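Local coordinates for protein DMATS type aromatic prenyltransferase (Micromonospora olivasterospora, PDB 6ZRY) that probably transfers a dimethylallyl group to the indole ring of tryptophan, as a 6-dimethylallyl tryptophan synthase of the ABBA-barrel type, at residues A[3-6]-A[7-10]; A[53-56]-A[57-61]; A[94-97]-A[98-102]; A[127-130]-A[131-134]; A[224-227]-A[228-231]. All coordinates share one frame; numbering follows the deposited sequence. Where two conformers were deposited one is given.

Interaction 1: residues A[3-6]-A[7-10]; sequences GLSV and SDHL
The carboxylate of Asp8 is met from above its plane by the backbone N-H of Ser5. Ser5 N lies 2.8 Å from Asp8 OD2, and the bond is nearly straight at 173°. The CD2 methyl of Leu4 comes up to the same oxygen, 4.0 Å from Asp8 OD2, with the two side chains crossing at a slant. In return, the amide N of Asp8 donates to Ser5 OG over 3.0 Å. Ser5 OG sits between its own backbone N and carbonyl carbon (chi1 67°), which turns it back over the first turn of the helix. These two reciprocal bonds make a capping box. Ser5 is the N-cap of helix 6-21, and its side chain takes up an amide N-H that has no carbonyl ahead of it in the helix. The regular helical pattern then begins, with His9 N on Ser5 O and Leu10 N on Val6 O, the latter pair 2.9 Å apart. Val6 and Leu10 lie side by side and point the same way, with Val6 CG1 3.8 Å from Leu10 CD1. Leu10 also packs on Leu32 and Leu36 of helix 26-36. The ring of His9 leads away, and its NE2 is hydrogen-bonded to Ala347 O.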
loop_
_atom_site.group_PDB
_atom_site.type_symbol
_atom_site.label_atom_id
_atom_site.label_comp_id
_atom_site.label_asym_id
_atom_site.label_seq_id
_atom_site.Cartn_x
_atom_site.Cartn_y
_atom_site.Cartn_z
ATOM N N GLY A 3 24.980 17.802 -4.578
ATOM C CA GLY A 3 23.910 17.189 -5.370
ATOM C C GLY A 3 22.690 16.975 -4.508
ATOM O O GLY A 3 22.822 16.929 -3.251
ATOM N N LEU A 4 21.537 16.855 -5.130
ATOM C CA LEU A 4 20.284 16.544 -4.419
ATOM C C LEU A 4 20.421 15.179 -3.796
ATOM O O LEU A 4 21.023 14.308 -4.435
ATOM C CB LEU A 4 19.127 16.601 -5.396
ATOM C CG LEU A 4 18.794 18.005 -5.877
ATOM C CD1 LEU A 4 17.743 17.970 -6.966
ATOM C CD2 LEU A 4 18.317 18.836 -4.730
ATOM N N SER A 5 19.927 15.021 -2.572
ATOM C CA SER A 5 19.746 13.705 -1.918
ATOM C C SER A 5 18.321 13.172 -2.130
ATOM O O SER A 5 17.395 13.925 -2.489
ATOM C CB SER A 5 20.055 13.794 -0.457
ATOM O OG SER A 5 19.086 14.609 0.204
ATOM N N VAL A 6 18.126 11.907 -1.812
ATOM C CA VAL A 6 16.782 11.306 -1.781
ATOM C C VAL A 6 15.908 12.078 -0.792
ATOM O O VAL A 6 14.775 12.352 -1.140
ATOM C CB VAL A 6 16.861 9.824 -1.442
ATOM C CG1 VAL A 6 15.475 9.207 -1.362
ATOM C CG2 VAL A 6 17.763 9.097 -2.430
ATOM N N SER A 7 16.408 12.402 0.396
ATOM C CA SER A 7 15.656 13.192 1.402
ATOM C C SER A 7 15.236 14.550 0.808
ATOM O O SER A 7 14.066 14.995 1.036
ATOM C CB SER A 7 16.454 13.384 2.666
ATOM O OG SER A 7 15.807 14.345 3.520
ATOM N N ASP A 8 16.152 15.232 0.138
ATOM C CA ASP A 8 15.878 16.556 -0.473
ATOM C C ASP A 8 14.622 16.443 -1.351
ATOM O O ASP A 8 13.679 17.253 -1.151
ATOM C CB ASP A 8 17.058 17.061 -1.303
ATOM C CG ASP A 8 18.309 17.424 -0.526
ATOM O OD1 ASP A 8 18.218 17.640 0.681
ATOM O OD2 ASP A 8 19.374 17.413 -1.141
ATOM N N HIS A 9 14.591 15.437 -2.235
ATOM C CA HIS A 9 13.478 15.180 -3.173
ATOM C C HIS A 9 12.208 14.854 -2.370
ATOM O O HIS A 9 11.180 15.546 -2.559
ATOM C CB HIS A 9 13.878 14.087 -4.150
ATOM C CG HIS A 9 12.983 14.006 -5.348
ATOM N ND1 HIS A 9 12.956 14.985 -6.313
ATOM C CD2 HIS A 9 12.071 13.087 -5.724
ATOM C CE1 HIS A 9 12.048 14.651 -7.250
ATOM N NE2 HIS A 9 11.514 13.508 -6.908
ATOM N N LEU A 10 12.249 13.817 -1.513
ATOM C CA LEU A 10 11.022 13.252 -0.882
ATOM C C LEU A 10 10.496 14.197 0.184
ATOM O O LEU A 10 9.286 14.301 0.329
ATOM C CB LEU A 10 11.320 11.902 -0.251
ATOM C CG LEU A 10 11.891 10.824 -1.168
ATOM C CD1 LEU A 10 11.817 9.481 -0.491
ATOM C CD2 LEU A 10 11.207 10.769 -2.481
#

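Interaction 2: residues A[53-56]-A[57-61]; sequences GVSD and DHTPV. With TRP (tryptophan), chain C.
Residues Ser55 to His58 form a type I beta turn, closed by a bond from His58 N to Ser55 O of 3.1 Å. The side chain of Ser55 ties the turn to the chain beyond it. Its OG donates to Thr59 O over 2.7 Å, in the carbonyl plane and on a lone pair. With chi1 at 70°, OG is flanked by both the N and the C of its own backbone and faces that carbonyl. Asp57 OD1 accepts twice. Thr59 N gives the bond of an Asx turn, and Thr59 OG1 adds a second at 2.7 Å from Asp57 OD1. Both donors reach the oxygen from the same face of the carboxylate. The ring of His58 has Asp56 O over the centre of one face, 3.9 Å above the plane. Its ND1 is hydrogen-bonded to Ser52 O. Val54 lays CG1 against the backbone of Pro60 and Val61, 3.6 Å from Val61 N. The loop also holds the substrate. The amino N of the bound tryptophan donates to Gly53 O at 3.1 Å and, weakly, to Val54 O. Asp56 OD2 forms salt bridges with Arg256 and with Arg281, which itself hydrogen-bonds the bound tryptophan. The loop leads straight into strand 61-68 of the barrel, where Val61 packs on Leu32, Leu35 and Leu36 of helix 26-36 and on Leu10 of helix 6-21.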
loop_
_atom_site.group_PDB
_atom_site.type_symbol
_atom_site.label_atom_id
_atom_site.label_comp_id
_atom_site.label_asym_id
_atom_site.label_seq_id
_atom_site.Cartn_x
_atom_site.Cartn_y
_atom_site.Cartn_z
ATOM N N GLY A 53 11.130 -3.096 -3.649
ATOM C CA GLY A 53 9.873 -3.348 -4.353
ATOM C C GLY A 53 8.803 -2.300 -4.084
ATOM O O GLY A 53 7.734 -2.420 -4.708
ATOM N N VAL A 54 9.061 -1.294 -3.228
ATOM C CA VAL A 54 8.039 -0.276 -2.831
ATOM C C VAL A 54 7.540 0.464 -4.098
ATOM O O VAL A 54 6.342 0.764 -4.174
ATOM C CB VAL A 54 8.571 0.711 -1.778
ATOM C CG1 VAL A 54 7.594 1.866 -1.511
ATOM C CG2 VAL A 54 8.876 0.010 -0.467
ATOM N N SER A 55 8.420 0.728 -5.057
ATOM C CA SER A 55 8.098 1.489 -6.287
ATOM C C SER A 55 8.919 0.945 -7.458
ATOM O O SER A 55 9.923 0.275 -7.219
ATOM C CB SER A 55 8.316 2.967 -6.110
ATOM O OG SER A 55 9.732 3.264 -6.002
ATOM N N ASP A 56 8.453 1.215 -8.679
ATOM C CA ASP A 56 9.039 0.690 -9.939
ATOM C C ASP A 56 10.484 1.184 -10.087
ATOM O O ASP A 56 11.304 0.405 -10.605
ATOM C CB ASP A 56 8.225 1.098 -11.171
ATOM C CG ASP A 56 6.901 0.352 -11.339
ATOM O OD1 ASP A 56 6.578 -0.537 -10.513
ATOM O OD2 ASP A 56 6.176 0.683 -12.279
ATOM N N ASP A 57 10.790 2.424 -9.683
ATOM C CA ASP A 57 12.144 2.999 -9.850
ATOM C C ASP A 57 13.007 2.708 -8.614
ATOM O O ASP A 57 14.145 3.160 -8.597
ATOM C CB ASP A 57 12.104 4.482 -10.226
ATOM C CG ASP A 57 11.779 5.463 -9.112
ATOM O OD1 ASP A 57 11.308 5.034 -8.050
ATOM O OD2 ASP A 57 12.034 6.659 -9.316
ATOM N N HIS A 58 12.474 1.921 -7.653
ATOM C CA HIS A 58 13.170 1.421 -6.442
ATOM C C HIS A 58 13.358 2.527 -5.395
ATOM O O HIS A 58 14.106 2.298 -4.416
ATOM C CB HIS A 58 14.482 0.737 -6.823
ATOM C CG HIS A 58 14.269 -0.399 -7.759
ATOM N ND1 HIS A 58 13.379 -1.408 -7.481
ATOM C CD2 HIS A 58 14.798 -0.687 -8.968
ATOM C CE1 HIS A 58 13.382 -2.276 -8.482
ATOM N NE2 HIS A 58 14.245 -1.871 -9.383
ATOM N N THR A 59 12.686 3.661 -5.538
ATOM C CA THR A 59 12.522 4.606 -4.424
ATOM C C THR A 59 11.870 3.816 -3.291
ATOM O O THR A 59 10.858 3.177 -3.525
ATOM C CB THR A 59 11.696 5.831 -4.804
ATOM O OG1 THR A 59 12.219 6.465 -5.978
ATOM C CG2 THR A 59 11.680 6.825 -3.674
ATOM N N PRO A 60 12.419 3.782 -2.055
ATOM C CA PRO A 60 11.816 2.967 -0.996
ATOM C C PRO A 60 10.618 3.590 -0.268
ATOM O O PRO A 60 10.326 3.192 0.808
ATOM C CB PRO A 60 13.007 2.764 -0.033
ATOM C CG PRO A 60 13.794 4.059 -0.168
ATOM C CD PRO A 60 13.674 4.439 -1.629
ATOM N N VAL A 61 9.917 4.521 -0.931
ATOM C CA VAL A 61 8.750 5.264 -0.388
ATOM C C VAL A 61 7.746 5.481 -1.539
ATOM O O VAL A 61 8.202 5.724 -2.698
ATOM C CB VAL A 61 9.188 6.593 0.276
ATOM C CG1 VAL A 61 8.094 7.658 0.225
ATOM C CG2 VAL A 61 9.662 6.378 1.718
HETATM N N TRP C . 5.197 -1.284 -6.095
HETATM C CA TRP C . 4.618 -2.600 -5.650
HETATM C C TRP C . 3.549 -3.051 -6.647
HETATM O O TRP C . 3.118 -4.217 -6.594
HETATM C CB TRP C . 4.062 -2.511 -4.216
HETATM C CG TRP C . 2.926 -1.553 -4.037
HETATM C CD1 TRP C . 3.007 -0.202 -3.833
HETATM C CD2 TRP C . 1.522 -1.874 -4.032
HETATM N NE1 TRP C . 1.751 0.334 -3.709
HETATM C CE2 TRP C . 0.821 -0.665 -3.814
HETATM C CE3 TRP C . 0.789 -3.062 -4.172
HETATM C CZ2 TRP C . -0.574 -0.610 -3.758
HETATM C CZ3 TRP C . -0.587 -3.005 -4.113
HETATM C CH2 TRP C . -1.256 -1.797 -3.902
HETATM O OXT TRP C . 3.113 -2.263 -7.516
#

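Interaction 3: residues A[94-97]-A[98-102]; sequences ATRG and FLDAQ
Arg96 and Asp100 are one turn apart on helix 88-106, an outer helix of the ABBA barrel. In the conformer modelled here they form an i to i+4 salt bridge, which the other conformer of Arg96 may not share. Arg96 NE lies 2.8 Å from Asp100 OD2. As a hydrogen bond it is weak, since the N-H points well off the oxygen at 127°. The guanidinium and carboxylate planes stand 82° apart, so this is not a paired, two-pronged bridge. The Arg96 chain starts with CG anti to the backbone N (chi1 -165°) and bends at chi3, which carries NE back over Asp100.

The backbone is satisfied in the usual helical way. Phe98 N donates to Ala94 O, Leu99 N to Thr95 O, and Ala101 N to Gly97 O. The bond from Asp100 N to Arg96 O is 2.7 Å long. Two side chains find partners beyond this turn: the hydroxyl of Thr95 is hydrogen-bonded to Thr81 N and Asn91 O, and Gln102 OE1 accepts from Arg105 NH2. Leu99 faces the barrel and packs on Met131 and Cys133 of strand 131-138 and on Val147 of strand 141-149, while Phe98 reaches Leu35 of helix 26-36. One face of the Phe98 ring carries Gln102 CG, 3.7 Å above the plane and offset toward the rim.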
loop_
_atom_site.group_PDB
_atom_site.type_symbol
_atom_site.label_atom_id
_atom_site.label_comp_id
_atom_site.label_asym_id
_atom_site.label_seq_id
_atom_site.Cartn_x
_atom_site.Cartn_y
_atom_site.Cartn_z
ATOM N N ALA A 94 16.336 -2.901 10.255
ATOM C CA ALA A 94 16.306 -1.420 10.210
ATOM C C ALA A 94 14.840 -0.932 10.266
ATOM O O ALA A 94 14.544 0.045 10.995
ATOM C CB ALA A 94 17.047 -0.912 8.978
ATOM N N THR A 95 13.934 -1.573 9.521
ATOM C CA THR A 95 12.534 -1.132 9.476
ATOM C C THR A 95 11.899 -1.378 10.845
ATOM O O THR A 95 11.227 -0.474 11.371
ATOM C CB THR A 95 11.806 -1.780 8.293
ATOM O OG1 THR A 95 12.487 -1.425 7.087
ATOM C CG2 THR A 95 10.370 -1.357 8.227
ATOM N N ARG A 96 12.098 -2.562 11.418
ATOM C CA ARG A 96 11.517 -2.885 12.734
ATOM C C ARG A 96 12.131 -1.953 13.789
ATOM O O ARG A 96 11.369 -1.444 14.624
ATOM C CB ARG A 96 11.716 -4.357 13.083
ATOM C CG ARG A 96 10.840 -4.802 14.239
ATOM C CD ARG A 96 11.280 -6.121 14.834
ATOM N NE ARG A 96 11.006 -6.103 16.255
ATOM C CZ ARG A 96 11.414 -7.021 17.112
ATOM N NH1 ARG A 96 11.097 -6.909 18.388
ATOM N NH2 ARG A 96 12.135 -8.050 16.695
ATOM N N GLY A 97 13.448 -1.700 13.708
ATOM C CA GLY A 97 14.145 -0.740 14.576
ATOM C C GLY A 97 13.456 0.616 14.576
ATOM O O GLY A 97 13.165 1.136 15.644
ATOM N N PHE A 98 13.132 1.139 13.400
ATOM C CA PHE A 98 12.410 2.421 13.260
ATOM C C PHE A 98 11.040 2.343 13.938
ATOM O O PHE A 98 10.687 3.235 14.698
ATOM C CB PHE A 98 12.270 2.798 11.784
ATOM C CG PHE A 98 11.312 3.909 11.539
ATOM C CD1 PHE A 98 11.603 5.194 11.948
ATOM C CD2 PHE A 98 10.095 3.671 10.906
ATOM C CE1 PHE A 98 10.702 6.215 11.747
ATOM C CE2 PHE A 98 9.215 4.711 10.680
ATOM C CZ PHE A 98 9.514 5.974 11.099
ATOM N N LEU A 99 10.249 1.327 13.589
ATOM C CA LEU A 99 8.890 1.169 14.123
ATOM C C LEU A 99 8.939 1.003 15.649
ATOM O O LEU A 99 8.112 1.628 16.325
ATOM C CB LEU A 99 8.210 -0.027 13.436
ATOM C CG LEU A 99 7.759 0.242 12.003
ATOM C CD1 LEU A 99 7.397 -1.043 11.298
ATOM C CD2 LEU A 99 6.603 1.204 11.989
ATOM N N ASP A 100 9.853 0.171 16.159
ATOM C CA ASP A 100 9.927 -0.129 17.623
ATOM C C ASP A 100 10.264 1.161 18.374
ATOM O O ASP A 100 9.641 1.416 19.401
ATOM C CB ASP A 100 10.917 -1.260 17.921
ATOM C CG ASP A 100 10.415 -2.642 17.528
ATOM O OD1 ASP A 100 9.244 -2.767 17.226
ATOM O OD2 ASP A 100 11.217 -3.563 17.528
ATOM N N ALA A 101 11.172 1.967 17.841
ATOM C CA ALA A 101 11.540 3.282 18.428
ATOM C C ALA A 101 10.302 4.188 18.456
ATOM O O ALA A 101 10.063 4.860 19.481
ATOM C CB ALA A 101 12.674 3.913 17.647
ATOM N N GLN A 102 9.515 4.187 17.377
ATOM C CA GLN A 102 8.315 5.048 17.275
ATOM C C GLN A 102 7.209 4.516 18.203
ATOM O O GLN A 102 6.525 5.339 18.825
ATOM C CB GLN A 102 7.891 5.161 15.815
ATOM C CG GLN A 102 8.890 5.910 14.982
ATOM C CD GLN A 102 9.253 7.263 15.542
ATOM O OE1 GLN A 102 8.424 7.992 16.056
ATOM N NE2 GLN A 102 10.519 7.600 15.448
#

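Interaction 4: residues A[127-130]-A[131-134]; sequences GDFA and MWCS
Phe129 and Trp132 stack face to face where the chain enters strand 131-138. The phenyl ring lies over the five-membered ring of the indole, with centroids 4.2 Å apart and planes at 30°. The stack is thus splayed. Phe129 CD2 sits 3.6 Å above the indole plane, offset toward its rim. Nearer the backbone, Phe129 CB comes to 3.2 Å from Trp132 NE1. A chi1 of 81° tucks CG of Phe129 over the residue's own backbone and turns the phenyl toward the indole. The N-H edge of the indole meets a water in its plane. That water donates to Asp128 O at 2.7 Å, while its bond from Trp132 NE1 is long and weak at 3.5 Å. Met131 points to the other side of the strand, where it packs on Leu92 of helix 88-106. Its ring-side contact is through the backbone, with Phe129 CD2 3.7 Å from Met131 N. An alanine in place of Trp132 would probably leave the phenyl face of Phe129 without its stacking partner and open a gap beside the bound tryptophan. Trp132 touches that ligand and is itself packed by Val54. Met131 thus faces the helical layer and Trp132 the barrel interior, as expected of an ABBA barrel whose substrate pocket lies inside the sheet.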
loop_
_atom_site.group_PDB
_atom_site.type_symbol
_atom_site.label_atom_id
_atom_site.label_comp_id
_atom_site.label_asym_id
_atom_site.label_seq_id
_atom_site.Cartn_x
_atom_site.Cartn_y
_atom_site.Cartn_z
ATOM N N GLY A 127 11.684 -13.489 -0.862
ATOM C CA GLY A 127 11.007 -12.394 -1.581
ATOM C C GLY A 127 11.714 -11.081 -1.337
ATOM O O GLY A 127 12.820 -11.098 -0.725
ATOM N N ASP A 128 11.156 -9.961 -1.782
ATOM C CA ASP A 128 11.962 -8.710 -1.763
ATOM C C ASP A 128 11.678 -7.894 -0.503
ATOM O O ASP A 128 12.215 -6.784 -0.423
ATOM C CB ASP A 128 11.855 -7.913 -3.066
ATOM C CG ASP A 128 10.479 -7.419 -3.401
ATOM O OD1 ASP A 128 9.524 -7.815 -2.692
ATOM O OD2 ASP A 128 10.372 -6.613 -4.372
ATOM N N PHE A 129 10.936 -8.428 0.463
ATOM C CA PHE A 129 10.749 -7.779 1.792
ATOM C C PHE A 129 10.217 -8.784 2.819
ATOM O O PHE A 129 9.730 -9.841 2.439
ATOM C CB PHE A 129 9.809 -6.579 1.652
ATOM C CG PHE A 129 8.341 -6.927 1.627
ATOM C CD1 PHE A 129 7.784 -7.571 0.529
ATOM C CD2 PHE A 129 7.515 -6.589 2.687
ATOM C CE1 PHE A 129 6.441 -7.891 0.504
ATOM C CE2 PHE A 129 6.162 -6.913 2.665
ATOM C CZ PHE A 129 5.626 -7.545 1.570
ATOM N N ALA A 130 10.371 -8.443 4.091
ATOM C CA ALA A 130 9.779 -9.118 5.250
ATOM C C ALA A 130 8.800 -8.160 5.934
ATOM O O ALA A 130 7.699 -8.616 6.309
ATOM C CB ALA A 130 10.878 -9.582 6.192
ATOM N N MET A 131 9.132 -6.861 6.026
ATOM C CA MET A 131 8.291 -5.875 6.761
ATOM C C MET A 131 8.402 -4.494 6.102
ATOM O O MET A 131 9.533 -3.976 5.972
ATOM C CB MET A 131 8.740 -5.768 8.220
ATOM C CG MET A 131 7.978 -4.724 9.039
ATOM S SD MET A 131 8.663 -4.543 10.708
ATOM C CE MET A 131 8.111 -6.076 11.453
ATOM N N TRP A 132 7.271 -3.920 5.727
ATOM C CA TRP A 132 7.164 -2.517 5.311
ATOM C C TRP A 132 6.363 -1.761 6.364
ATOM O O TRP A 132 5.723 -2.383 7.204
ATOM C CB TRP A 132 6.532 -2.383 3.923
ATOM C CG TRP A 132 7.411 -2.788 2.775
ATOM C CD1 TRP A 132 8.721 -3.158 2.806
ATOM C CD2 TRP A 132 6.996 -2.923 1.416
ATOM N NE1 TRP A 132 9.157 -3.462 1.542
ATOM C CE2 TRP A 132 8.114 -3.363 0.678
ATOM C CE3 TRP A 132 5.785 -2.725 0.750
ATOM C CZ2 TRP A 132 8.066 -3.579 -0.696
ATOM C CZ3 TRP A 132 5.728 -2.951 -0.607
ATOM C CH2 TRP A 132 6.856 -3.384 -1.322
ATOM N N CYS A 133 6.405 -0.459 6.273
ATOM C CA CYS A 133 5.825 0.526 7.190
ATOM C C CYS A 133 4.827 1.364 6.380
ATOM O O CYS A 133 5.193 1.697 5.241
ATOM C CB CYS A 133 6.976 1.429 7.680
ATOM S SG CYS A 133 6.422 2.768 8.693
ATOM N N SER A 134 3.647 1.677 6.925
ATOM C CA SER A 134 2.744 2.747 6.418
ATOM C C SER A 134 2.591 3.815 7.512
ATOM O O SER A 134 2.267 3.460 8.620
ATOM C CB SER A 134 1.406 2.186 5.960
ATOM O OG SER A 134 0.606 3.194 5.420
HETATM O O HOH W 1 11.481 -4.216 -0.962
#

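Interaction 5: residues A[224-227]-A[228-231]; sequences VTRA and ASVV
Ser229 OG donates to Arg226 O over a short 2.6 Å. The same carbonyl also takes Ser229 N at 3.2 Å, from well above its plane, so one residue grips Arg226 O twice. A chi1 of 64° folds OG of Ser229 back toward the preceding turn. A further bond from Ser229 N to Thr225 O is weak. Ala228 N to Val224 O, 3.0 Å, is an ordinary helical bond of helix 221-228. This is the C-terminal end of the helix, where i to i+4 bonds give way to i to i+3 ones. The chain passes into a type I beta turn from Ala228 to Val231, closed by Val231 N on Ala228 O at 2.9 Å. A valine in place of Ser229 would probably leave Arg226 O without its short hydroxyl bond and weaken the hold on the helix end. Arg226 bends at chi2 and lays CD 3.5 Å from Ser229 OG, while its NH1 is hydrogen-bonded to His182 O. Val230 CG2 rests 3.5 Å from Ala227 O. Ala227 and Val230 both pack on Tyr262 of strand 258-265, and Ala228 touches Tyr274 of strand 273-278 and Ile239 of helix 236-247.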
loop_
_atom_site.group_PDB
_atom_site.type_symbol
_atom_site.label_atom_id
_atom_site.label_comp_id
_atom_site.label_asym_id
_atom_site.label_seq_id
_atom_site.Cartn_x
_atom_site.Cartn_y
_atom_site.Cartn_z
ATOM N N VAL A 224 -12.134 -11.615 -9.951
ATOM C CA VAL A 224 -11.740 -10.749 -8.837
ATOM C C VAL A 224 -12.999 -10.303 -8.067
ATOM O O VAL A 224 -12.944 -10.234 -6.835
ATOM C CB VAL A 224 -10.900 -9.567 -9.342
ATOM C CG1 VAL A 224 -10.607 -8.588 -8.247
ATOM C CG2 VAL A 224 -9.615 -10.054 -9.990
ATOM N N THR A 225 -14.095 -10.001 -8.743
ATOM C CA THR A 225 -15.365 -9.587 -8.064
ATOM C C THR A 225 -16.010 -10.801 -7.413
ATOM O O THR A 225 -16.704 -10.613 -6.429
ATOM C CB THR A 225 -16.316 -8.828 -8.999
ATOM O OG1 THR A 225 -16.564 -9.572 -10.186
ATOM C CG2 THR A 225 -15.767 -7.465 -9.355
ATOM N N ARG A 226 -15.798 -12.000 -7.933
ATOM C CA ARG A 226 -16.302 -13.232 -7.252
ATOM C C ARG A 226 -15.528 -13.400 -5.922
ATOM O O ARG A 226 -16.161 -13.683 -4.903
ATOM C CB ARG A 226 -16.166 -14.473 -8.137
ATOM C CG ARG A 226 -16.584 -15.753 -7.429
ATOM C CD ARG A 226 -17.923 -15.726 -6.711
ATOM N NE ARG A 226 -18.095 -16.977 -6.006
ATOM C CZ ARG A 226 -17.505 -17.284 -4.871
ATOM N NH1 ARG A 226 -16.743 -16.390 -4.252
ATOM N NH2 ARG A 226 -17.658 -18.500 -4.346
ATOM N N ALA A 227 -14.226 -13.170 -5.923
ATOM C CA ALA A 227 -13.420 -13.174 -4.684
ATOM C C ALA A 227 -13.972 -12.096 -3.744
ATOM O O ALA A 227 -14.230 -12.385 -2.566
ATOM C CB ALA A 227 -11.975 -12.986 -5.000
ATOM N N ALA A 228 -14.273 -10.915 -4.263
ATOM C CA ALA A 228 -14.747 -9.798 -3.417
ATOM C C ALA A 228 -16.105 -10.118 -2.787
ATOM O O ALA A 228 -16.401 -9.582 -1.713
ATOM C CB ALA A 228 -14.801 -8.526 -4.217
ATOM N N SER A 229 -16.923 -10.940 -3.440
ATOM C CA SER A 229 -18.327 -11.178 -3.040
ATOM C C SER A 229 -18.422 -11.914 -1.698
ATOM O O SER A 229 -19.543 -11.953 -1.170
ATOM C CB SER A 229 -19.114 -11.872 -4.132
ATOM O OG SER A 229 -18.604 -13.151 -4.393
ATOM N N VAL A 230 -17.326 -12.447 -1.125
ATOM C CA VAL A 230 -17.370 -13.013 0.267
ATOM C C VAL A 230 -17.513 -11.879 1.286
ATOM O O VAL A 230 -17.897 -12.171 2.433
ATOM C CB VAL A 230 -16.179 -13.931 0.648
ATOM C CG1 VAL A 230 -16.073 -15.135 -0.281
ATOM C CG2 VAL A 230 -14.854 -13.186 0.734
ATOM N N VAL A 231 -17.210 -10.637 0.912
ATOM C CA VAL A 231 -17.299 -9.484 1.841
ATOM C C VAL A 231 -18.743 -9.017 1.961
ATOM O O VAL A 231 -19.404 -8.759 0.903
ATOM C CB VAL A 231 -16.393 -8.337 1.389
ATOM C CG1 VAL A 231 -16.426 -7.167 2.373
ATOM C CG2 VAL A 231 -14.960 -8.834 1.133
#

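In the fold
The five contacts follow one another along the chain. Interactions 2 and 4 lie nearest the bound tryptophan, their centres about 11 Å apart, and touch where Gly53 and Val54 pack on the indole of Trp132. Interaction 3 belongs to helix 88-106 outside the sheet and meets interaction 4 through Leu99 and Met131. Interaction 1 caps helix 6-21, whose Leu10 packs on Thr59 and Val61 of interaction 2. Interaction 5 ends helix 221-228 on the far side, about 42 Å from interaction 1 between centres. Interactions 1 and 3 link the two pocket segments to the helical layer around the antiparallel barrel sheet, while interaction 5 stands apart.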